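Local atomic coordinates of D-glycerate 3-kinase (Cryptococcus neoformans var. grubii serotype A, PDB entry 6CKG), a protein that probably phosphorylates D-glycerate to 3-phosphoglycerate at the expense of ATP, as a member of the P-loop kinases. Residues D243-F248 with T307-K312; M20-A25 with P68-K73; D192-K197 with Y295-D300. All blocks are in the same frame, centred on the assembly; numbering follows the deposited sequence. Where two conformers were deposited one is given.

Interaction 1 (D243-F248 with T307-K312); sequences DQIDCF and TSWRGK
Phe-248 lies against one face of the Trp-309 indole where two neighbouring parallel strands of the P-loop kinase sheet, 247-253 and 313-318, begin. Its CD2 comes within 3.4 Å of Trp-309 CE2, and its CB sits over the five-membered ring in a CH-pi contact. The two ring planes meet obliquely, at 37°. Ile-245 CG2 approaches at a slant from the Phe-248 side, 3.7 Å from Trp-309 CE3; Thr-307 CB, of the same turn as Trp-309, lies over the opposite face. A chi1 of 55° places Trp-309 CG between its own backbone N and carbonyl carbon. A broad, flat ring suits this place because it can meet Phe-248 and Ile-245 together, while its single polar atom, NE1, donates to Ile-302 O.

Backbone and small polar groups frame this apolar centre. Phe-248 N donates to Lys-312 O over 3.0 Å, a rung of the parallel ladder that continues from Phe-248 to Leu-314. Ser-308, a residue small enough to fit close to the backbone, bonds through OG to Ile-245 O at 2.7 Å, in the carbonyl plane. The Lys-312 ammonium is modelled near the carbonyls of Asp-246 and Ser-308, but it has two deposited conformers and one very short approach, so its bonding is doubtful. The Asp-246 carboxylate turns instead to Val-49 N, on the adjoining strand 48-53.

Farther out, two successive beta turns, 307-310 and 309-312, shape the approach to strand 313-318. Gly-311, at phi 82°, suits the second, type II turn, where a CB would press on the preceding carbonyl O. At the exposed end one water bridges the segments, donating to Asp-243 OD1 at 2.7 Å and accepting from Ser-308 N at 2.9 Å.

Interaction 2 (M20-A25 with P68-K73); sequences MVQQTA and PDYLEK
Val-21 sets its CG1 methyl over one face of the Tyr-70 ring, 3.9 Å from the ring centroid, a CH-pi contact. The methyl is displaced from the middle of the ring toward CG and CD2. The CB bond of Tyr-70 already points toward residues 20-25, and chi1 of -170° places CG anti to the backbone N. Beyond the phenol, Gln-22 CG packs 3.5 Å from Tyr-70 OH. Its flexible methylenes suit this exposed border, since they can lie beside the hydroxyl while the amide continues past it, its plane 24° from that of the ring, and NE2 makes a weak bond to Gly-17 O.

These side chains join the N-terminal helix 19-38 to helix 63-75, the helix that follows the phosphate-binding loop in the P-loop kinase fold. The short helical segments approach to 10.4 Å between axes and cross at -56°, a separation that leaves room for an aromatic ring at one level.

One turn farther along, the helices come closer at Ala-25. Its CB reaches Leu-71 CD2 at 3.7 Å and Tyr-70 CE1 at 3.9 Å, a small methyl suited to the level where the backbones of Ala-25 and Leu-71 are nearest. Leu-71 also packs on Leu-79 of the edge strand, and the Tyr-70 ring meets His-74 edge-to-face. On the flank of helix 19-38, Thr-24 OG1 returns to Met-20 O at 2.7 Å, while Thr-24 N reaches the same oxygen from the opposite face of the carbonyl plane.

Interaction 3 (D192-K197 with Y295-D300); sequences DKLEEK and YELFQD
Lys-197 lays its extended aliphatic chain against Leu-297, the two side chains running alongside one another in opposite senses. This is the tight part of the contact: Leu-297 CD2 lies 3.9 Å from Lys-197 CD and equally close to Lys-197 CB. Lys-197 CG is anti to its own carbonyl carbon (chi1 -67°), and beyond it the methylenes run straight, bringing NZ to Leu-297 O at 2.8 Å. The ammonium sits above the carbonyl plane, 45° out of it. A long lysine suits the place because one side chain supplies methylenes for the leucine methyl and a donor for its carbonyl.

The contact joins helix 191-204 to the late part of helix 281-298. On another side of the latter, Tyr-295 and Gln-299 reach Gln-53 of strand 48-53, and Tyr-295 OH bonds to Gln-56 in the GxxGxGKS sequence that probably forms the phosphate-binding loop.

The rest is looser. Leu-194 CD1 is 4.2 Å from Leu-297 CD1, and each leucine has further neighbours: His-229 and Asn-232 beside Leu-194, Ile-220 beside Leu-297. Toward solvent, exposed Asp-300 offers OD2 to Lys-197 NZ across 3.8 Å, a long salt bridge.

The positive charge thus lies beside a backbone carbonyl late in a helix and near a carboxylate, surroundings that would both be expected to favour the protonated amine.

The three contacts are separate but are tied together through the P-loop kinase core. Interaction 1 lies at the start of strand 247-253, beside strand 48-53; strand 48-53 leads into the probable phosphate-binding loop, of which residues 58-60 are not modelled. Helix 63-75, on the other side of that loop, contributes to interaction 2, and helix 281-298 of interaction 3 reaches the loop as well. The centre of interaction 1 is about 20 Å from that of interaction 2 and 21 Å from that of interaction 3, with nearest atoms about 8 Å and 7 Å apart. Interactions 2 and 3 lie on opposite sides of the chain's centre, their own centres 34 Å apart.

Interaction 1 (D243-F248 with T307-K312)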
loop_
_atom_site.group_PDB
_atom_site.type_symbol
_atom_site.label_atom_id
_atom_site.label_comp_id
_atom_site.label_asym_id
_atom_site.label_seq_id
_atom_site.Cartn_x
_atom_site.Cartn_y
_atom_site.Cartn_z
ATOM N N ASP A 243 7.344 -9.649 4.512
ATOM C CA ASP A 243 7.464 -11.098 4.656
ATOM C C ASP A 243 6.320 -11.720 5.451
ATOM O O ASP A 243 6.231 -12.948 5.504
ATOM C CB ASP A 243 8.801 -11.458 5.317
ATOM C CG ASP A 243 9.993 -11.321 4.359
ATOM O OD1 ASP A 243 9.790 -11.218 3.124
ATOM O OD2 ASP A 243 11.143 -11.311 4.844
ATOM N N GLN A 244 5.481 -10.915 6.100
ATOM C CA GLN A 244 4.303 -11.399 6.803
ATOM C C GLN A 244 3.120 -11.626 5.872
ATOM O O GLN A 244 2.120 -12.217 6.296
ATOM C CB GLN A 244 3.934 -10.403 7.900
ATOM C CG GLN A 244 4.982 -10.301 9.006
ATOM C CD GLN A 244 4.737 -11.329 10.093
ATOM O OE1 GLN A 244 4.861 -12.531 9.862
ATOM N NE2 GLN A 244 4.338 -10.862 11.279
ATOM N N ILE A 245 3.230 -11.210 4.618
ATOM C CA ILE A 245 2.148 -11.327 3.642
ATOM C C ILE A 245 2.178 -12.707 2.988
ATOM O O ILE A 245 3.229 -13.175 2.528
ATOM C CB ILE A 245 2.272 -10.213 2.590
ATOM C CG1 ILE A 245 2.152 -8.842 3.279
ATOM C CG2 ILE A 245 1.268 -10.403 1.470
ATOM C CD1 ILE A 245 2.344 -7.636 2.339
ATOM N N ASP A 246 1.007 -13.351 2.905
ATOM C CA ASP A 246 0.881 -14.698 2.358
ATOM C C ASP A 246 0.590 -14.711 0.862
ATOM O O ASP A 246 1.109 -15.565 0.139
ATOM C CB ASP A 246 -0.238 -15.466 3.078
ATOM C CG ASP A 246 0.007 -15.598 4.565
ATOM O OD1 ASP A 246 1.139 -15.938 4.946
ATOM O OD2 ASP A 246 -0.926 -15.351 5.355
ATOM N N CYS A 247 -0.259 -13.809 0.384
ATOM C CA CYS A 247 -0.610 -13.771 -1.030
ATOM C C CYS A 247 -0.870 -12.316 -1.397
ATOM O O CYS A 247 -0.906 -11.440 -0.534
ATOM C CB CYS A 247 -1.820 -14.687 -1.326
ATOM S SG CYS A 247 -3.343 -14.168 -0.483
ATOM N N PHE A 248 -1.055 -12.049 -2.688
ATOM C CA PHE A 248 -0.968 -10.659 -3.124
ATOM C C PHE A 248 -1.920 -10.393 -4.278
ATOM O O PHE A 248 -2.042 -11.207 -5.203
ATOM C CB PHE A 248 0.473 -10.319 -3.561
ATOM C CG PHE A 248 0.870 -8.866 -3.348
ATOM C CD1 PHE A 248 0.448 -7.883 -4.226
ATOM C CD2 PHE A 248 1.675 -8.497 -2.276
ATOM C CE1 PHE A 248 0.833 -6.542 -4.058
ATOM C CE2 PHE A 248 2.064 -7.152 -2.090
ATOM C CZ PHE A 248 1.643 -6.180 -2.993
ATOM N N THR A 307 10.017 -13.055 -2.845
ATOM C CA THR A 307 8.934 -12.570 -1.994
ATOM C C THR A 307 8.194 -13.723 -1.318
ATOM O O THR A 307 8.212 -14.871 -1.770
ATOM C CB THR A 307 7.909 -11.753 -2.777
ATOM O OG1 THR A 307 7.198 -12.635 -3.655
ATOM C CG2 THR A 307 8.595 -10.624 -3.564
ATOM N N SER A 308 7.505 -13.392 -0.223
ATOM C CA SER A 308 6.765 -14.420 0.488
ATOM C C SER A 308 5.507 -14.836 -0.264
ATOM O O SER A 308 4.987 -15.928 -0.014
ATOM C CB SER A 308 6.429 -13.936 1.901
ATOM O OG SER A 308 5.774 -12.683 1.848
ATOM N N TRP A 309 5.032 -14.011 -1.201
ATOM C CA TRP A 309 3.842 -14.309 -1.990
ATOM C C TRP A 309 4.165 -14.788 -3.398
ATOM O O TRP A 309 3.262 -14.860 -4.242
ATOM C CB TRP A 309 2.941 -13.075 -2.068
ATOM C CG TRP A 309 3.647 -11.854 -2.600
ATOM C CD1 TRP A 309 3.810 -11.503 -3.907
ATOM C CD2 TRP A 309 4.281 -10.826 -1.828
ATOM N NE1 TRP A 309 4.493 -10.315 -3.999
ATOM C CE2 TRP A 309 4.796 -9.880 -2.735
ATOM C CE3 TRP A 309 4.443 -10.604 -0.451
ATOM C CZ2 TRP A 309 5.484 -8.734 -2.317
ATOM C CZ3 TRP A 309 5.119 -9.472 -0.035
ATOM C CH2 TRP A 309 5.627 -8.545 -0.967
ATOM N N ARG A 310 5.430 -15.085 -3.681
ATOM C CA ARG A 310 5.811 -15.578 -5.002
ATOM C C ARG A 310 5.002 -16.819 -5.351
ATOM O O ARG A 310 4.937 -17.762 -4.562
ATOM C CB ARG A 310 7.309 -15.894 -5.023
ATOM C CG ARG A 310 7.809 -16.571 -6.301
ATOM C CD ARG A 310 7.735 -15.617 -7.476
ATOM N NE ARG A 310 8.788 -15.883 -8.451
ATOM C CZ ARG A 310 9.090 -15.070 -9.456
ATOM N NH1 ARG A 310 8.414 -13.937 -9.616
ATOM N NH2 ARG A 310 10.078 -15.383 -10.289
ATOM N N GLY A 311 4.393 -16.822 -6.540
ATOM C CA GLY A 311 3.502 -17.901 -6.942
ATOM C C GLY A 311 2.085 -17.789 -6.410
ATOM O O GLY A 311 1.232 -18.605 -6.772
ATOM N N LYS A 312 1.804 -16.811 -5.565
ATOM C CA LYS A 312 0.490 -16.630 -4.962
ATOM C C LYS A 312 0.000 -15.204 -5.183
ATOM O O LYS A 312 -0.537 -14.573 -4.273
ATOM C CB LYS A 312 0.526 -16.956 -3.469
ATOM C CG LYS A 312 0.929 -18.389 -3.128
ATOM C CD LYS A 312 1.061 -18.580 -1.611
ATOM C CE LYS A 312 2.384 -18.025 -1.093
ATOM N NZ LYS A 312 2.425 -17.712 0.395
HETATM O O HOH W 1 7.968 -10.899 1.179
#

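Interaction 2 (M20-A25 with P68-K73)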
loop_
_atom_site.group_PDB
_atom_site.type_symbol
_atom_site.label_atom_id
_atom_site.label_comp_id
_atom_site.label_asym_id
_atom_site.label_seq_id
_atom_site.Cartn_x
_atom_site.Cartn_y
_atom_site.Cartn_z
ATOM N N MET A 20 -13.960 -7.126 -10.770
ATOM C CA MET A 20 -12.743 -7.155 -9.962
ATOM C C MET A 20 -13.022 -7.681 -8.558
ATOM O O MET A 20 -12.260 -8.501 -8.035
ATOM C CB MET A 20 -12.091 -5.774 -9.893
ATOM C CG MET A 20 -10.738 -5.808 -9.174
ATOM S SD MET A 20 -9.802 -4.253 -9.062
ATOM C CE MET A 20 -9.458 -3.930 -10.796
ATOM N N VAL A 21 -14.114 -7.227 -7.933
ATOM C CA VAL A 21 -14.456 -7.702 -6.594
ATOM C C VAL A 21 -14.713 -9.207 -6.620
ATOM O O VAL A 21 -14.150 -9.960 -5.818
ATOM C CB VAL A 21 -15.664 -6.928 -6.036
ATOM C CG1 VAL A 21 -16.330 -7.703 -4.888
ATOM C CG2 VAL A 21 -15.241 -5.556 -5.572
ATOM N N GLN A 22 -15.542 -9.668 -7.563
ATOM C CA GLN A 22 -15.853 -11.096 -7.656
ATOM C C GLN A 22 -14.608 -11.925 -7.934
ATOM O O GLN A 22 -14.421 -13.003 -7.353
ATOM C CB GLN A 22 -16.883 -11.353 -8.759
ATOM C CG GLN A 22 -18.217 -10.684 -8.543
ATOM C CD GLN A 22 -19.247 -11.129 -9.562
ATOM O OE1 GLN A 22 -18.974 -11.996 -10.397
ATOM N NE2 GLN A 22 -20.438 -10.540 -9.498
ATOM N N GLN A 23 -13.762 -11.461 -8.850
ATOM C CA GLN A 23 -12.563 -12.217 -9.171
ATOM C C GLN A 23 -11.598 -12.231 -7.996
ATOM O O GLN A 23 -10.968 -13.259 -7.721
ATOM C CB GLN A 23 -11.896 -11.638 -10.421
ATOM C CG GLN A 23 -12.652 -11.965 -11.700
ATOM C CD GLN A 23 -11.966 -11.402 -12.921
ATOM O OE1 GLN A 23 -10.788 -11.662 -13.154
ATOM N NE2 GLN A 23 -12.694 -10.605 -13.694
ATOM N N THR A 24 -11.470 -11.107 -7.286
ATOM C CA THR A 24 -10.598 -11.079 -6.115
ATOM C C THR A 24 -11.129 -11.987 -5.013
ATOM O O THR A 24 -10.351 -12.664 -4.327
ATOM C CB THR A 24 -10.437 -9.653 -5.598
ATOM O OG1 THR A 24 -9.918 -8.818 -6.643
ATOM C CG2 THR A 24 -9.473 -9.634 -4.433
ATOM N N ALA A 25 -12.456 -12.039 -4.855
ATOM C CA ALA A 25 -13.061 -12.946 -3.885
ATOM C C ALA A 25 -12.739 -14.396 -4.211
ATOM O O ALA A 25 -12.393 -15.180 -3.318
ATOM C CB ALA A 25 -14.576 -12.736 -3.845
ATOM N N PRO A 68 -14.199 -6.429 1.645
ATOM C CA PRO A 68 -14.539 -6.984 2.973
ATOM C C PRO A 68 -16.017 -7.284 3.157
ATOM O O PRO A 68 -16.366 -8.389 3.602
ATOM C CB PRO A 68 -14.059 -5.895 3.944
ATOM C CG PRO A 68 -12.983 -5.175 3.199
ATOM C CD PRO A 68 -13.419 -5.180 1.764
ATOM N N ASP A 69 -16.903 -6.335 2.844
ATOM C CA ASP A 69 -18.330 -6.579 3.071
ATOM C C ASP A 69 -18.861 -7.662 2.142
ATOM O O ASP A 69 -19.827 -8.353 2.478
ATOM C CB ASP A 69 -19.130 -5.295 2.886
ATOM C CG ASP A 69 -18.853 -4.272 3.967
ATOM O OD1 ASP A 69 -18.549 -4.670 5.113
ATOM O OD2 ASP A 69 -18.943 -3.065 3.667
ATOM N N TYR A 70 -18.243 -7.819 0.976
ATOM C CA TYR A 70 -18.635 -8.874 0.050
ATOM C C TYR A 70 -18.282 -10.248 0.614
ATOM O O TYR A 70 -19.111 -11.169 0.600
ATOM C CB TYR A 70 -17.942 -8.630 -1.295
ATOM C CG TYR A 70 -18.417 -9.484 -2.431
ATOM C CD1 TYR A 70 -17.809 -10.702 -2.710
ATOM C CD2 TYR A 70 -19.453 -9.063 -3.252
ATOM C CE1 TYR A 70 -18.228 -11.483 -3.768
ATOM C CE2 TYR A 70 -19.888 -9.851 -4.311
ATOM C CZ TYR A 70 -19.272 -11.056 -4.558
ATOM O OH TYR A 70 -19.698 -11.836 -5.604
ATOM N N LEU A 71 -17.052 -10.401 1.127
ATOM C CA LEU A 71 -16.632 -11.684 1.688
ATOM C C LEU A 71 -17.409 -12.027 2.955
ATOM O O LEU A 71 -17.767 -13.194 3.175
ATOM C CB LEU A 71 -15.126 -11.665 1.965
ATOM C CG LEU A 71 -14.266 -11.660 0.690
ATOM C CD1 LEU A 71 -12.768 -11.496 0.980
ATOM C CD2 LEU A 71 -14.525 -12.922 -0.118
ATOM N N GLU A 72 -17.684 -11.025 3.802
ATOM C CA GLU A 72 -18.423 -11.279 5.034
ATOM C C GLU A 72 -19.867 -11.640 4.733
ATOM O O GLU A 72 -20.424 -12.566 5.337
ATOM C CB GLU A 72 -18.363 -10.064 5.971
ATOM C CG GLU A 72 -16.942 -9.667 6.429
ATOM C CD GLU A 72 -16.916 -8.763 7.664
ATOM O OE1 GLU A 72 -17.820 -7.905 7.794
ATOM O OE2 GLU A 72 -15.987 -8.919 8.502
ATOM N N LYS A 73 -20.480 -10.945 3.776
ATOM C CA LYS A 73 -21.901 -11.146 3.539
ATOM C C LYS A 73 -22.166 -12.415 2.742
ATOM O O LYS A 73 -23.060 -13.189 3.090
ATOM C CB LYS A 73 -22.503 -9.938 2.819
ATOM C CG LYS A 73 -23.997 -10.088 2.535
ATOM C CD LYS A 73 -24.464 -9.098 1.487
ATOM C CE LYS A 73 -25.880 -9.410 1.025
ATOM N NZ LYS A 73 -26.886 -9.149 2.094
#

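Interaction 3 (D192-K197 with Y295-D300)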
loop_
_atom_site.group_PDB
_atom_site.type_symbol
_atom_site.label_atom_id
_atom_site.label_comp_id
_atom_site.label_asym_id
_atom_site.label_seq_id
_atom_site.Cartn_x
_atom_site.Cartn_y
_atom_site.Cartn_z
ATOM N N ASP A 192 23.892 -0.160 -6.828
ATOM C CA ASP A 192 24.262 -0.144 -8.243
ATOM C C ASP A 192 23.031 -0.107 -9.136
ATOM O O ASP A 192 23.035 0.546 -10.188
ATOM C CB ASP A 192 25.105 -1.372 -8.586
ATOM C CG ASP A 192 26.452 -1.387 -7.886
ATOM O OD1 ASP A 192 26.816 -0.401 -7.197
ATOM O OD2 ASP A 192 27.146 -2.407 -8.031
ATOM N N LYS A 193 21.975 -0.833 -8.750
ATOM C CA LYS A 193 20.773 -0.882 -9.578
ATOM C C LYS A 193 20.011 0.438 -9.546
ATOM O O LYS A 193 19.439 0.851 -10.561
ATOM C CB LYS A 193 19.856 -2.022 -9.129
ATOM C CG LYS A 193 18.753 -2.280 -10.127
ATOM C CD LYS A 193 19.335 -3.031 -11.304
ATOM C CE LYS A 193 18.297 -3.323 -12.375
ATOM N NZ LYS A 193 18.933 -4.033 -13.529
ATOM N N LEU A 194 19.964 1.110 -8.391
ATOM C CA LEU A 194 19.325 2.421 -8.362
ATOM C C LEU A 194 20.064 3.387 -9.283
ATOM O O LEU A 194 19.446 4.085 -10.095
ATOM C CB LEU A 194 19.271 2.959 -6.931
ATOM C CG LEU A 194 18.441 4.221 -6.666
ATOM C CD1 LEU A 194 17.768 4.189 -5.283
ATOM C CD2 LEU A 194 19.337 5.440 -6.781
ATOM N N GLU A 195 21.398 3.422 -9.178
ATOM C CA GLU A 195 22.197 4.244 -10.087
ATOM C C GLU A 195 21.903 3.898 -11.538
ATOM O O GLU A 195 21.823 4.782 -12.403
ATOM C CB GLU A 195 23.699 4.061 -9.805
ATOM C CG GLU A 195 24.155 4.515 -8.407
ATOM C CD GLU A 195 24.080 6.023 -8.185
ATOM O OE1 GLU A 195 23.795 6.785 -9.138
ATOM O OE2 GLU A 195 24.329 6.460 -7.043
ATOM N N GLU A 196 21.756 2.608 -11.828
ATOM C CA GLU A 196 21.516 2.186 -13.203
ATOM C C GLU A 196 20.241 2.815 -13.748
ATOM O O GLU A 196 20.233 3.376 -14.853
ATOM C CB GLU A 196 21.448 0.665 -13.246
ATOM C CG GLU A 196 21.166 0.067 -14.571
ATOM C CD GLU A 196 21.115 -1.432 -14.452
ATOM O OE1 GLU A 196 22.160 -2.024 -14.124
ATOM O OE2 GLU A 196 20.021 -2.002 -14.619
ATOM N N LYS A 197 19.168 2.782 -12.951
ATOM C CA LYS A 197 17.900 3.380 -13.362
ATOM C C LYS A 197 17.999 4.894 -13.471
ATOM O O LYS A 197 17.468 5.485 -14.421
ATOM C CB LYS A 197 16.787 2.983 -12.382
ATOM C CG LYS A 197 16.446 1.493 -12.400
ATOM C CD LYS A 197 15.191 1.214 -11.539
ATOM C CE LYS A 197 14.788 -0.246 -11.588
ATOM N NZ LYS A 197 13.474 -0.442 -10.883
ATOM N N TYR A 295 7.073 4.563 -7.538
ATOM C CA TYR A 295 6.560 3.663 -8.568
ATOM C C TYR A 295 7.646 3.312 -9.575
ATOM O O TYR A 295 7.816 2.142 -9.937
ATOM C CB TYR A 295 5.368 4.298 -9.294
ATOM C CG TYR A 295 4.086 4.413 -8.485
ATOM C CD1 TYR A 295 3.212 3.338 -8.365
ATOM C CD2 TYR A 295 3.728 5.613 -7.889
ATOM C CE1 TYR A 295 2.024 3.449 -7.638
ATOM C CE2 TYR A 295 2.545 5.731 -7.159
ATOM C CZ TYR A 295 1.704 4.651 -7.037
ATOM O OH TYR A 295 0.533 4.786 -6.322
ATOM N N GLU A 296 8.386 4.324 -10.044
ATOM C CA GLU A 296 9.400 4.102 -11.075
ATOM C C GLU A 296 10.504 3.167 -10.587
ATOM O O GLU A 296 10.938 2.273 -11.322
ATOM C CB GLU A 296 9.993 5.439 -11.523
ATOM C CG GLU A 296 8.992 6.350 -12.233
ATOM C CD GLU A 296 9.557 7.723 -12.552
ATOM O OE1 GLU A 296 10.785 7.900 -12.478
ATOM O OE2 GLU A 296 8.771 8.626 -12.905
ATOM N N LEU A 297 10.971 3.356 -9.351
ATOM C CA LEU A 297 12.137 2.637 -8.847
ATOM C C LEU A 297 11.817 1.292 -8.202
ATOM O O LEU A 297 12.618 0.358 -8.308
ATOM C CB LEU A 297 12.871 3.490 -7.816
ATOM C CG LEU A 297 13.574 4.740 -8.338
ATOM C CD1 LEU A 297 14.237 5.437 -7.174
ATOM C CD2 LEU A 297 14.600 4.362 -9.398
ATOM N N PHE A 298 10.699 1.182 -7.484
ATOM C CA PHE A 298 10.517 0.100 -6.521
ATOM C C PHE A 298 9.340 -0.821 -6.815
ATOM O O PHE A 298 9.206 -1.855 -6.149
ATOM C CB PHE A 298 10.311 0.668 -5.103
ATOM C CG PHE A 298 11.339 1.672 -4.685
ATOM C CD1 PHE A 298 12.698 1.417 -4.836
ATOM C CD2 PHE A 298 10.941 2.878 -4.133
ATOM C CE1 PHE A 298 13.641 2.355 -4.429
ATOM C CE2 PHE A 298 11.862 3.804 -3.739
ATOM C CZ PHE A 298 13.220 3.547 -3.897
ATOM N N GLN A 299 8.463 -0.456 -7.741
ATOM C CA GLN A 299 7.252 -1.237 -7.962
ATOM C C GLN A 299 7.563 -2.653 -8.436
ATOM O O GLN A 299 6.789 -3.576 -8.167
ATOM C CB GLN A 299 6.372 -0.516 -8.980
ATOM C CG GLN A 299 4.989 -1.066 -9.165
ATOM C CD GLN A 299 4.189 -0.217 -10.120
ATOM O OE1 GLN A 299 3.012 0.065 -9.882
ATOM N NE2 GLN A 299 4.827 0.216 -11.202
ATOM N N ASP A 300 8.687 -2.857 -9.133
ATOM C CA ASP A 300 8.961 -4.188 -9.661
ATOM C C ASP A 300 9.307 -5.187 -8.570
ATOM O O ASP A 300 9.194 -6.398 -8.805
ATOM C CB ASP A 300 10.090 -4.147 -10.698
ATOM C CG ASP A 300 9.730 -3.315 -11.908
ATOM O OD1 ASP A 300 8.629 -3.512 -12.464
ATOM O OD2 ASP A 300 10.538 -2.439 -12.285
#